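PDB 3RE1: uroporphyrinogen-III synthetase from Pseudomonas syringae pv. tomato, which probably catalyses the cyclisation of linear hydroxymethylbilane to the macrocycle uroporphyrinogen III, with release of water, in porphyrin biosynthesis. Local coordinates for residues S59-L64 with E87-P92; M94-S99 with H130-Q135. All blocks are in the same frame, centred on the assembly; numbering follows the deposited sequence.

Contact 1: S59-L64 with E87-P92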
ATOM      1  N   SER A  59       6.658  25.217   3.937  1.00 71.66           N
ATOM      2  CA  SER A  59       7.191  26.105   2.911  1.00 66.63           C
ATOM      3  C   SER A  59       7.353  25.354   1.614  1.00 62.92           C
ATOM      4  O   SER A  59       7.229  25.940   0.533  1.00 62.59           O
ATOM      5  CB  SER A  59       8.543  26.664   3.336  1.00 68.45           C
ATOM      6  OG  SER A  59       8.395  27.474   4.481  1.00 68.28           O
ATOM      7  N   ILE A  60       7.651  24.060   1.714  1.00 57.31           N
ATOM      8  CA  ILE A  60       7.783  23.274   0.512  1.00 57.81           C
ATOM      9  C   ILE A  60       6.431  23.265  -0.205  1.00 54.50           C
ATOM     10  O   ILE A  60       6.363  23.355  -1.428  1.00 58.03           O
ATOM     11  CB  ILE A  60       8.310  21.848   0.786  1.00 58.70           C
ATOM     12  CG1 ILE A  60       8.067  20.972  -0.436  1.00 61.60           C
ATOM     13  CG2 ILE A  60       7.626  21.229   1.967  1.00 63.99           C
ATOM     14  CD1 ILE A  60       8.904  19.692  -0.493  1.00 45.63           C
ATOM     15  N   ILE A  61       5.355  23.200   0.570  1.00 53.73           N
ATOM     16  CA  ILE A  61       4.009  23.266   0.012  1.00 50.05           C
ATOM     17  C   ILE A  61       3.762  24.564  -0.751  1.00 47.53           C
ATOM     18  O   ILE A  61       3.263  24.533  -1.843  1.00 46.96           O
ATOM     19  CB  ILE A  61       2.947  23.127   1.110  1.00 51.58           C
ATOM     20  CG1 ILE A  61       2.804  21.653   1.525  1.00 48.07           C
ATOM     21  CG2 ILE A  61       1.600  23.695   0.627  1.00 41.46           C
ATOM     22  CD1 ILE A  61       4.066  20.779   1.621  1.00 45.63           C
ATOM     23  N   PHE A  62       4.131  25.705  -0.176  1.00 49.05           N
ATOM     24  CA  PHE A  62       3.993  26.995  -0.861  1.00 47.67           C
ATOM     25  C   PHE A  62       4.852  27.109  -2.139  1.00 49.30           C
ATOM     26  O   PHE A  62       4.443  27.749  -3.123  1.00 49.74           O
ATOM     27  CB  PHE A  62       4.342  28.140   0.095  1.00 44.87           C
ATOM     28  CG  PHE A  62       4.084  29.507  -0.476  1.00 47.46           C
ATOM     29  CD1 PHE A  62       2.838  30.116  -0.306  1.00 45.70           C
ATOM     30  CD2 PHE A  62       5.077  30.192  -1.199  1.00 48.19           C
ATOM     31  CE1 PHE A  62       2.569  31.386  -0.821  1.00 32.21           C
ATOM     32  CE2 PHE A  62       4.820  31.459  -1.732  1.00 45.39           C
ATOM     33  CZ  PHE A  62       3.544  32.068  -1.523  1.00 37.61           C
ATOM     34  N   GLU A  63       6.032  26.489  -2.134  1.00 49.22           N
ATOM     35  CA  GLU A  63       6.885  26.526  -3.324  1.00 51.09           C
ATOM     36  C   GLU A  63       6.798  25.330  -4.271  1.00 47.93           C
ATOM     37  O   GLU A  63       7.735  25.073  -5.003  1.00 45.90           O
ATOM     38  CB  GLU A  63       8.341  26.795  -2.934  1.00 50.27           C
ATOM     39  CG  GLU A  63       8.591  28.275  -2.585  1.00 57.89           C
ATOM     40  CD  GLU A  63      10.055  28.582  -2.366  1.00 70.94           C
ATOM     41  OE1 GLU A  63      10.783  28.849  -3.368  1.00 67.95           O
ATOM     42  OE2 GLU A  63      10.478  28.541  -1.184  1.00 75.15           O
ATOM     43  N   LEU A  64       5.664  24.627  -4.266  1.00 45.56           N
ATOM     44  CA  LEU A  64       5.435  23.458  -5.135  1.00 41.30           C
ATOM     45  C   LEU A  64       5.837  23.697  -6.565  1.00 35.74           C
ATOM     46  O   LEU A  64       6.207  22.779  -7.247  1.00 35.53           O
ATOM     47  CB  LEU A  64       3.969  23.023  -5.126  1.00 34.30           C
ATOM     48  CG  LEU A  64       3.553  22.187  -3.937  1.00 42.67           C
ATOM     49  CD1 LEU A  64       2.089  21.850  -4.075  1.00 45.52           C
ATOM     50  CD2 LEU A  64       4.366  20.946  -3.837  1.00 38.57           C
ATOM     51  N   GLU A  87      -5.021  24.474   2.294  1.00 51.23           N
ATOM     52  CA  GLU A  87      -4.749  25.378   3.379  1.00 54.38           C
ATOM     53  C   GLU A  87      -3.893  26.562   2.969  1.00 58.23           C
ATOM     54  O   GLU A  87      -4.131  27.676   3.429  1.00 62.44           O
ATOM     55  CB  GLU A  87      -4.063  24.618   4.489  1.00 56.24           C
ATOM     56  CG  GLU A  87      -3.697  25.440   5.698  1.00 60.12           C
ATOM     57  CD  GLU A  87      -3.435  24.553   6.904  1.00 70.53           C
ATOM     58  OE1 GLU A  87      -4.429  24.069   7.515  1.00 73.03           O
ATOM     59  OE2 GLU A  87      -2.241  24.318   7.229  1.00 70.33           O
ATOM     60  N   VAL A  88      -2.900  26.322   2.117  1.00 58.08           N
ATOM     61  CA  VAL A  88      -1.953  27.372   1.694  1.00 55.41           C
ATOM     62  C   VAL A  88      -2.276  27.995   0.325  1.00 49.25           C
ATOM     63  O   VAL A  88      -2.107  29.182   0.139  1.00 50.47           O
ATOM     64  CB  VAL A  88      -0.485  26.820   1.662  1.00 58.22           C
ATOM     65  CG1 VAL A  88       0.509  27.934   1.293  1.00 60.94           C
ATOM     66  CG2 VAL A  88      -0.108  26.205   3.003  1.00 56.02           C
ATOM     67  N   TRP A  89      -2.724  27.183  -0.621  1.00 43.42           N
ATOM     68  CA  TRP A  89      -3.105  27.650  -1.947  1.00 48.25           C
ATOM     69  C   TRP A  89      -4.564  28.088  -2.040  1.00 51.12           C
ATOM     70  O   TRP A  89      -5.472  27.255  -1.935  1.00 54.64           O
ATOM     71  CB  TRP A  89      -2.875  26.538  -2.974  1.00 45.54           C
ATOM     72  CG  TRP A  89      -1.444  26.243  -3.166  1.00 47.92           C
ATOM     73  CD1 TRP A  89      -0.575  25.747  -2.243  1.00 38.56           C
ATOM     74  CD2 TRP A  89      -0.684  26.483  -4.345  1.00 43.09           C
ATOM     75  NE1 TRP A  89       0.666  25.666  -2.776  1.00 34.61           N
ATOM     76  CE2 TRP A  89       0.633  26.113  -4.064  1.00 39.47           C
ATOM     77  CE3 TRP A  89      -0.994  26.977  -5.607  1.00 36.60           C
ATOM     78  CZ2 TRP A  89       1.646  26.227  -5.001  1.00 39.09           C
ATOM     79  CZ3 TRP A  89       0.001  27.073  -6.534  1.00 35.60           C
ATOM     80  CH2 TRP A  89       1.305  26.713  -6.229  1.00 40.14           C
ATOM     81  N   PRO A  90      -4.808  29.390  -2.271  1.00 53.42           N
ATOM     82  CA  PRO A  90      -6.198  29.846  -2.438  1.00 52.85           C
ATOM     83  C   PRO A  90      -6.862  29.147  -3.637  1.00 52.95           C
ATOM     84  O   PRO A  90      -8.071  29.180  -3.788  1.00 54.27           O
ATOM     85  CB  PRO A  90      -6.045  31.349  -2.655  1.00 50.13           C
ATOM     86  CG  PRO A  90      -4.724  31.689  -1.972  1.00 46.66           C
ATOM     87  CD  PRO A  90      -3.857  30.523  -2.313  1.00 53.03           C
ATOM     88  N   GLN A  91      -6.050  28.490  -4.459  1.00 54.13           N
ATOM     89  CA  GLN A  91      -6.507  27.735  -5.610  1.00 52.71           C
ATOM     90  C   GLN A  91      -5.528  26.601  -5.862  1.00 54.82           C
ATOM     91  O   GLN A  91      -4.365  26.647  -5.418  1.00 49.92           O
ATOM     92  CB  GLN A  91      -6.539  28.627  -6.844  1.00 52.71           C
ATOM     93  CG  GLN A  91      -7.909  29.120  -7.219  1.00 58.54           C
ATOM     94  CD  GLN A  91      -7.896  30.121  -8.386  1.00 62.79           C
ATOM     95  OE1 GLN A  91      -8.913  30.309  -9.061  1.00 67.57           O
ATOM     96  NE2 GLN A  91      -6.755  30.771  -8.614  1.00 52.28           N
ATOM     97  N   PRO A  92      -5.983  25.562  -6.573  1.00 57.44           N
ATOM     98  CA  PRO A  92      -5.089  24.437  -6.848  1.00 57.53           C
ATOM     99  C   PRO A  92      -3.945  24.821  -7.782  1.00 55.35           C
ATOM    100  O   PRO A  92      -4.136  25.638  -8.663  1.00 54.15           O
ATOM    101  CB  PRO A  92      -6.029  23.394  -7.464  1.00 57.37           C
ATOM    102  CG  PRO A  92      -7.182  24.189  -7.973  1.00 56.43           C
ATOM    103  CD  PRO A  92      -7.373  25.247  -6.953  1.00 52.38           C
TER
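The C-terminal end of helix 54-62 meets the end of helix 75-88 and the loop that follows it, with the CA atoms of Phe-62 and Val-88 6.5 Å apart at the nearest point of the two backbones. Trp-89, the first residue past its helix to leave helical backbone angles, carries the one hydrogen bond between the two segments. Its CG lies beside the backbone N and anti to the carbonyl carbon (chi1 -68°), and together with chi2 (64°) this brings the pyrrole side of the indole round to the neighbouring helix. There Trp-89 NE1 donates to Ile-61 O at 3.0 Å, nearly straight at 165°. The oxygen sits almost in the indole plane, but seen from the acceptor the N-H arrives from above the carbonyl plane. Within its own segment Ile-61 O receives a weak bond from Leu-64 N, and the indole N-H is the shorter of the two. Farther along the ring, CZ2 of Trp-89 reaches Leu-64 CB at 4.0 Å. Val-88 wedges its two methyls against successive residues: CG2 lies 3.9 Å from Ile-61 CG2, while CG1 comes in at the edge of the Phe-62 ring, 3.6 Å from CD1 and close to the ring plane. Outside the two segments, Glu-87 forms a salt bridge with Arg-58, and Ile-61 and Leu-64 turn their side chains to strands 166-176 and 143-148. The result is helix-end to helix-end packing on one face of the mixed sheet, an indole N-H tying down a carbonyl in the last turn of helix 54-62 within one alpha/beta domain of the two-domain HemD fold.

Contact 2: M94-S99 with H130-Q135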
ATOM      1  N   MET A  94      -1.257  24.974 -10.786  1.00 54.51           N
ATOM      2  CA  MET A  94      -1.301  24.677 -12.212  1.00 54.50           C
ATOM      3  C   MET A  94      -0.037  23.944 -12.629  1.00 54.99           C
ATOM      4  O   MET A  94       0.764  24.453 -13.408  1.00 54.25           O
ATOM      5  CB  MET A  94      -1.381  25.959 -13.014  1.00 54.90           C
ATOM      6  CG  MET A  94      -2.714  26.628 -12.918  1.00 69.41           C
ATOM      7  SD  MET A  94      -3.953  26.018 -14.103  1.00 80.87           S
ATOM      8  CE  MET A  94      -5.387  25.636 -12.980  1.00 74.91           C
ATOM      9  N   GLN A  95       0.155  22.747 -12.095  1.00 52.21           N
ATOM     10  CA  GLN A  95       1.321  21.956 -12.453  1.00 43.99           C
ATOM     11  C   GLN A  95       0.933  20.481 -12.622  1.00 42.01           C
ATOM     12  O   GLN A  95      -0.058  20.028 -12.040  1.00 35.90           O
ATOM     13  CB  GLN A  95       2.426  22.128 -11.401  1.00 39.45           C
ATOM     14  CG  GLN A  95       2.463  21.099 -10.321  1.00 38.93           C
ATOM     15  CD  GLN A  95       3.379  21.481  -9.158  1.00 31.05           C
ATOM     16  OE1 GLN A  95       4.559  21.839  -9.344  1.00 32.10           O
ATOM     17  NE2 GLN A  95       2.831  21.395  -7.947  1.00 30.18           N
ATOM     18  N   PRO A  96       1.712  19.724 -13.427  1.00 38.47           N
ATOM     19  CA  PRO A  96       1.448  18.297 -13.663  1.00 35.36           C
ATOM     20  C   PRO A  96       1.580  17.484 -12.400  1.00 37.47           C
ATOM     21  O   PRO A  96       2.553  17.628 -11.654  1.00 40.62           O
ATOM     22  CB  PRO A  96       2.504  17.907 -14.690  1.00 35.58           C
ATOM     23  CG  PRO A  96       2.826  19.190 -15.395  1.00 37.76           C
ATOM     24  CD  PRO A  96       2.800  20.211 -14.294  1.00 37.49           C
ATOM     25  N   TRP A  97       0.565  16.664 -12.144  1.00 39.49           N
ATOM     26  CA  TRP A  97       0.509  15.783 -10.986  1.00 35.37           C
ATOM     27  C   TRP A  97       0.223  14.394 -11.539  1.00 37.42           C
ATOM     28  O   TRP A  97      -0.526  14.249 -12.515  1.00 31.60           O
ATOM     29  CB  TRP A  97      -0.615  16.214 -10.034  1.00 27.47           C
ATOM     30  CG  TRP A  97      -0.243  17.341  -9.108  1.00 34.20           C
ATOM     31  CD1 TRP A  97       0.271  18.561  -9.456  1.00 37.87           C
ATOM     32  CD2 TRP A  97      -0.358  17.349  -7.679  1.00 29.73           C
ATOM     33  NE1 TRP A  97       0.510  19.309  -8.327  1.00 36.43           N
ATOM     34  CE2 TRP A  97       0.115  18.592  -7.231  1.00 34.13           C
ATOM     35  CE3 TRP A  97      -0.810  16.423  -6.742  1.00 37.16           C
ATOM     36  CZ2 TRP A  97       0.160  18.927  -5.866  1.00 34.96           C
ATOM     37  CZ3 TRP A  97      -0.764  16.764  -5.380  1.00 35.03           C
ATOM     38  CH2 TRP A  97      -0.279  17.995  -4.964  1.00 29.12           C
ATOM     39  N   PHE A  98       0.810  13.371 -10.917  1.00 36.90           N
ATOM     40  CA  PHE A  98       0.619  12.014 -11.383  1.00 35.16           C
ATOM     41  C   PHE A  98       0.383  11.056 -10.248  1.00 37.04           C
ATOM     42  O   PHE A  98       0.706  11.366  -9.088  1.00 33.95           O
ATOM     43  CB  PHE A  98       1.849  11.595 -12.197  1.00 35.17           C
ATOM     44  CG  PHE A  98       2.212  12.572 -13.283  1.00 34.33           C
ATOM     45  CD1 PHE A  98       2.978  13.672 -13.004  1.00 29.73           C
ATOM     46  CD2 PHE A  98       1.740  12.413 -14.584  1.00 37.66           C
ATOM     47  CE1 PHE A  98       3.309  14.591 -14.006  1.00 31.98           C
ATOM     48  CE2 PHE A  98       2.089  13.336 -15.594  1.00 31.41           C
ATOM     49  CZ  PHE A  98       2.866  14.415 -15.290  1.00 27.18           C
ATOM     50  N   SER A  99      -0.154   9.880 -10.593  1.00 39.67           N
ATOM     51  CA  SER A  99      -0.365   8.762  -9.642  1.00 44.46           C
ATOM     52  C   SER A  99      -0.160   7.444 -10.360  1.00 50.63           C
ATOM     53  O   SER A  99      -0.193   7.391 -11.592  1.00 51.63           O
ATOM     54  CB  SER A  99      -1.792   8.790  -9.091  1.00 40.14           C
ATOM     55  OG  SER A  99      -2.746   8.855 -10.149  1.00 40.00           O
ATOM     56  N   HIS A 130       4.941   7.487 -19.029  1.00 60.53           N
ATOM     57  CA  HIS A 130       3.788   8.317 -19.305  1.00 56.98           C
ATOM     58  C   HIS A 130       4.245   9.616 -19.968  1.00 55.24           C
ATOM     59  O   HIS A 130       4.930  10.413 -19.344  1.00 61.43           O
ATOM     60  CB  HIS A 130       3.079   8.613 -17.996  1.00 58.39           C
ATOM     61  CG  HIS A 130       1.699   9.171 -18.149  1.00 56.50           C
ATOM     62  ND1 HIS A 130       0.907   9.486 -17.064  1.00 59.04           N
ATOM     63  CD2 HIS A 130       0.957   9.447 -19.244  1.00 60.56           C
ATOM     64  CE1 HIS A 130      -0.263   9.929 -17.485  1.00 61.31           C
ATOM     65  NE2 HIS A 130      -0.259   9.916 -18.806  1.00 63.95           N
ATOM     66  N   PRO A 131       3.866   9.842 -21.240  1.00 56.50           N
ATOM     67  CA  PRO A 131       4.299  10.998 -22.055  1.00 56.27           C
ATOM     68  C   PRO A 131       4.148  12.308 -21.298  1.00 56.46           C
ATOM     69  O   PRO A 131       5.057  13.144 -21.231  1.00 54.23           O
ATOM     70  CB  PRO A 131       3.350  10.946 -23.247  1.00 56.45           C
ATOM     71  CG  PRO A 131       3.105   9.477 -23.413  1.00 54.82           C
ATOM     72  CD  PRO A 131       2.941   8.980 -21.998  1.00 55.55           C
ATOM     73  N   ARG A 132       2.972  12.468 -20.727  1.00 55.41           N
ATOM     74  CA  ARG A 132       2.646  13.632 -19.954  1.00 55.28           C
ATOM     75  C   ARG A 132       3.795  13.886 -18.976  1.00 55.91           C
ATOM     76  O   ARG A 132       4.277  15.011 -18.846  1.00 57.22           O
ATOM     77  CB  ARG A 132       1.349  13.339 -19.211  1.00 60.71           C
ATOM     78  CG  ARG A 132       0.667  14.530 -18.633  1.00 62.12           C
ATOM     79  CD  ARG A 132      -0.157  15.292 -19.637  1.00 57.49           C
ATOM     80  NE  ARG A 132      -0.865  16.335 -18.912  1.00 64.07           N
ATOM     81  CZ  ARG A 132      -0.245  17.320 -18.262  1.00 68.22           C
ATOM     82  NH1 ARG A 132       1.088  17.393 -18.266  1.00 69.05           N
ATOM     83  NH2 ARG A 132      -0.945  18.235 -17.613  1.00 64.86           N
ATOM     84  N   LEU A 133       4.241  12.824 -18.306  1.00 52.83           N
ATOM     85  CA  LEU A 133       5.306  12.916 -17.323  1.00 49.32           C
ATOM     86  C   LEU A 133       6.653  13.194 -17.973  1.00 53.47           C
ATOM     87  O   LEU A 133       7.425  14.011 -17.483  1.00 55.62           O
ATOM     88  CB  LEU A 133       5.387  11.625 -16.507  1.00 46.25           C
ATOM     89  CG  LEU A 133       6.468  11.658 -15.414  1.00 47.72           C
ATOM     90  CD1 LEU A 133       6.174  12.805 -14.441  1.00 42.75           C
ATOM     91  CD2 LEU A 133       6.568  10.315 -14.693  1.00 38.70           C
ATOM     92  N   LYS A 134       6.943  12.519 -19.077  1.00 53.93           N
ATOM     93  CA  LYS A 134       8.198  12.763 -19.774  1.00 56.28           C
ATOM     94  C   LYS A 134       8.383  14.230 -20.135  1.00 57.54           C
ATOM     95  O   LYS A 134       9.470  14.745 -19.986  1.00 57.54           O
ATOM     96  CB  LYS A 134       8.315  11.887 -21.021  1.00 52.47           C
ATOM     97  CG  LYS A 134       8.313  10.393 -20.724  1.00 58.24           C
ATOM     98  CD  LYS A 134       9.135   9.586 -21.758  1.00 59.04           C
ATOM     99  CE  LYS A 134      10.606  10.031 -21.731  1.00 63.92           C
ATOM    100  NZ  LYS A 134      11.534   9.080 -22.379  1.00 66.63           N
ATOM    101  N   GLN A 135       7.324  14.898 -20.600  1.00 59.70           N
ATOM    102  CA  GLN A 135       7.399  16.313 -20.995  1.00 59.19           C
ATOM    103  C   GLN A 135       7.761  17.243 -19.840  1.00 58.20           C
ATOM    104  O   GLN A 135       8.568  18.158 -19.994  1.00 61.54           O
ATOM    105  CB  GLN A 135       6.077  16.778 -21.586  1.00 58.41           C
ATOM    106  CG  GLN A 135       5.740  16.116 -22.903  1.00 67.13           C
ATOM    107  CD  GLN A 135       4.296  16.363 -23.317  1.00 72.15           C
ATOM    108  OE1 GLN A 135       3.797  15.747 -24.267  1.00 73.69           O
ATOM    109  NE2 GLN A 135       3.616  17.266 -22.603  1.00 66.80           N
TER
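The Phe-98 ring has the methyl CD1 of Leu-133 over one face, while Arg-132 and His-130 come up to its edge. Leu-133 CD1 forms a CH-pi contact 3.7 Å from the centroid of Phe-98, 24° off the normal. It is displaced toward the rim, so its closest ring atom is Phe-98 CE1, 3.4 Å away. Phe-98 CZ also packs on the Leu-133 backbone, 3.5 Å from CA. At the edge, Arg-132 presents the aliphatic start of its chain, with CG 3.6 Å from Phe-98 CE2. His-130 completes an offset edge-to-face pair, the Phe-98 edge turned to the imidazole face, with centroids 5.8 Å apart and planes at 78°; Arg-132 CB lies over one imidazole face. CB of Phe-98 points toward helix 131-137, whose N-cap residue is His-130, and the first torsion sets the ring beside the backbone N. Arg-132 bends at chi2 (81°) and brings NH1 to the Pro-96 ring, whose CG lies 3.8 Å away. The charge itself is met by Asp-114, through a salt bridge from NH2. Phe-98 and Trp-97 point to opposite sides of the strand: the indole packs against Leu-108 of helix 102-110, the phenyl against helix 131-137. Backbone bonds set strand 97-99 between strands 69-72 (Val-70, Val-72) and 115-116 (Ser-116). This is helix-on-sheet packing of an alpha/beta domain, a strand phenylalanine seated against a helix's N-terminal turn.

Overall arrangement
Both contacts belong to the alpha/beta domain built round the mixed sheet, with centres about 18 Å apart and on the same side of the chain's centre. They come in series: contact 1 closes at Pro-92, and contact 2 opens two residues later at Met-94, in the connection from helix 75-88 to strand 97-99. Contact 1 joins two helix ends separated in sequence by strand 69-72, whereas contact 2 brings the later helix 131-137 back onto strand 97-99. They also touch directly, Leu-64 CD1 lying 3.9 Å from Trp-97 CZ2, so the side of the strand turned away from contact 2 packs against a residue of contact 1.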